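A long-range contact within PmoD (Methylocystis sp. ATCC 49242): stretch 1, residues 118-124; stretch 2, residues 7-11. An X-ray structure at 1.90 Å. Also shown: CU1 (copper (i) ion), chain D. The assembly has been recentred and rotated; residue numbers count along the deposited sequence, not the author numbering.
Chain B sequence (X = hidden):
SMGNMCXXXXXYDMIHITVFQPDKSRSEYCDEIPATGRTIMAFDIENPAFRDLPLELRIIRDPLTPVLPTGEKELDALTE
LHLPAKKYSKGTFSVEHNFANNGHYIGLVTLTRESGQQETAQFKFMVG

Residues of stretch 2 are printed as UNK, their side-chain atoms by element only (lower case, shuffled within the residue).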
# COMPACT_ATOMS: atom_id res chain seq x y z
N GLN B 118 -0.47 19.92 -14.06
CA GLN B 118 -0.81 19.37 -12.76
C GLN B 118 -1.34 17.96 -12.91
O GLN B 118 -2.12 17.67 -13.82
CB GLN B 118 -1.81 20.25 -12.03
CG GLN B 118 -1.24 21.59 -11.61
CD GLN B 118 -2.05 22.26 -10.54
OE1 GLN B 118 -1.53 22.64 -9.49
NE2 GLN B 118 -3.35 22.40 -10.79
N GLU B 119 -0.91 17.08 -12.02
CA GLU B 119 -1.45 15.73 -11.95
C GLU B 119 -1.95 15.49 -10.54
O GLU B 119 -1.27 15.84 -9.57
CB GLU B 119 -0.39 14.69 -12.33
CG GLU B 119 0.32 14.98 -13.64
CD GLU B 119 1.27 13.87 -14.08
OE1 GLU B 119 1.61 13.00 -13.24
OE2 GLU B 119 1.68 13.88 -15.26
N THR B 120 -3.15 14.95 -10.41
CA THR B 120 -3.67 14.64 -9.08
C THR B 120 -3.85 13.14 -8.92
O THR B 120 -4.34 12.46 -9.82
CB THR B 120 -5.01 15.38 -8.81
OG1 THR B 120 -4.77 16.79 -8.79
CG2 THR B 120 -5.60 14.97 -7.46
N ALA B 121 -3.44 12.62 -7.78
CA ALA B 121 -3.67 11.21 -7.47
C ALA B 121 -4.49 11.14 -6.20
O ALA B 121 -4.40 12.03 -5.36
CB ALA B 121 -2.36 10.48 -7.31
N GLN B 122 -5.30 10.09 -6.08
CA GLN B 122 -6.20 9.94 -4.94
C GLN B 122 -5.80 8.73 -4.14
O GLN B 122 -5.47 7.69 -4.72
CB GLN B 122 -7.67 9.78 -5.41
CG GLN B 122 -8.14 10.84 -6.40
CD GLN B 122 -9.57 10.63 -6.89
OE1 GLN B 122 -10.29 9.76 -6.39
NE2 GLN B 122 -9.99 11.44 -7.85
N PHE B 123 -5.73 8.87 -2.82
CA PHE B 123 -5.72 7.67 -2.01
C PHE B 123 -6.96 7.68 -1.14
O PHE B 123 -7.22 8.64 -0.39
CB PHE B 123 -4.44 7.50 -1.21
CG PHE B 123 -4.13 8.61 -0.27
CD1 PHE B 123 -4.46 8.50 1.08
CD2 PHE B 123 -3.39 9.71 -0.69
CE1 PHE B 123 -4.13 9.51 1.98
CE2 PHE B 123 -3.03 10.72 0.21
CZ PHE B 123 -3.41 10.62 1.54
N LYS B 124 -7.72 6.60 -1.26
CA LYS B 124 -9.00 6.51 -0.58
C LYS B 124 -8.80 5.71 0.67
O LYS B 124 -8.09 4.70 0.66
CB LYS B 124 -10.04 5.86 -1.49
CG LYS B 124 -10.27 6.63 -2.77
CD LYS B 124 -11.51 6.15 -3.48
CE LYS B 124 -11.81 7.00 -4.69
NZ LYS B 124 -13.14 6.64 -5.24
N UNK B 7 0.47 2.82 -0.88
CA UNK B 7 0.98 3.87 -1.77
C UNK B 7 -0.08 4.72 -2.43
O UNK B 7 -1.22 4.32 -2.56
s UNK B 7 1.84 1.43 -5.11
c UNK B 7 1.81 3.23 -2.90
c UNK B 7 2.60 0.15 -4.08
c UNK B 7 0.95 2.37 -3.85
N UNK B 8 0.34 5.90 -2.89
CA UNK B 8 -0.42 6.67 -3.86
C UNK B 8 0.45 6.71 -5.14
O UNK B 8 1.67 6.69 -5.04
c UNK B 8 0.50 8.87 -3.08
c UNK B 8 -0.76 8.07 -3.34
c UNK B 8 -1.66 8.79 -4.30
N UNK B 9 -0.16 6.65 -6.32
CA UNK B 9 0.60 6.43 -7.54
C UNK B 9 0.56 7.54 -8.60
O UNK B 9 -0.51 8.07 -8.89
c UNK B 9 -2.09 2.71 -8.17
c UNK B 9 0.16 3.95 -7.20
c UNK B 9 0.12 5.13 -8.18
s UNK B 9 -0.32 2.46 -8.03
N UNK B 10 1.71 7.83 -9.19
CA UNK B 10 1.77 8.61 -10.41
C UNK B 10 2.46 7.80 -11.49
O UNK B 10 3.67 7.93 -11.67
c UNK B 10 1.40 11.64 -7.03
c UNK B 10 2.53 9.93 -10.21
c UNK B 10 1.85 10.88 -9.28
c UNK B 10 2.03 10.77 -7.91
c UNK B 10 1.01 11.87 -9.76
c UNK B 10 0.57 12.64 -7.53
c UNK B 10 0.37 12.76 -8.89
N UNK B 11 1.71 6.98 -12.21
CA UNK B 11 2.33 6.12 -13.20
C UNK B 11 3.21 5.11 -12.48
O UNK B 11 2.74 4.38 -11.62
CU CU1 D . 0.29 0.75 -6.66
O HOH W 1 -3.01 6.29 -6.12

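Position 7 carries four side-chain atoms in an unbranched run: two carbons, a sulfur and a terminal carbon. A thioether of this kind belongs to methionine, so this is Met7. Its CA-to-CB bond points away from stretch 1, and the side chain comes no nearer to it than 7.8 Å. Its sulfur serves the metal instead, with SD 2.3 Å from the copper (I) ion.

Position 8 has three carbons, one of them carrying the other two. Branching directly at CB, with no oxygen, gives valine: Val8. Its CA-to-CB bond points toward stretch 1, where CG2 lies 3.5 Å from Ala121 CB and Val8 CB lies 4.1 Å from Phe123 CD2. The small, branched side chain thus meets a methyl and an aromatic ring in the same inward-facing row.

Position 9 repeats the pattern of two carbons, a sulfur and a carbon, unbranched, so it is Met9. Its side chain stays 6.0 Å or more from stretch 1, and SD binds the copper at 2.3 Å. The backbone does the touching: Met9 O is 3.4 Å from Ala121 CB, and a water 2.9 Å from Met9 N accepts its hydrogen bond while donating to Gln122 O at 3.2 Å.

Position 10 has one carbon leading to a ring of six carbons, with no oxygen on the ring, which makes it phenylalanine. The CA-to-CB bond of Phe10 points sideways, yet the ring comes nearer to stretch 1. Ala121 CB sits over one face, 3.9 Å from the ring centroid and 22° off the normal, a CH-pi contact. At the edge, Glu119 O approaches CE2 at 3.6 Å, near the ring plane.

Position 11 has no side-chain atoms: Gly11. Its phi of 66° is favourable to glycine, and it makes no contact with stretch 1.

The two strands run roughly antiparallel, at 156°, with axes no closer than 6.4 Å and no direct hydrogen bond between them. Packing joins them, supplemented by the single water bridge. Alternation on stretch 1 turns Glu119, Ala121 and Phe123 toward its partner, while Thr120 and Gln122 point away. Ala121 is the hub: its one methyl touches Val8, the Met9 carbonyl and the Phe10 ring. For a designer, the lesson is that a small residue can anchor a close apolar contact between strands while Met7 and Met9, in the same short segment, commit their sulfurs to copper, whose remaining two ligand atoms come from elsewhere in the structure.

Stretch 2 (7-11) MVMFG
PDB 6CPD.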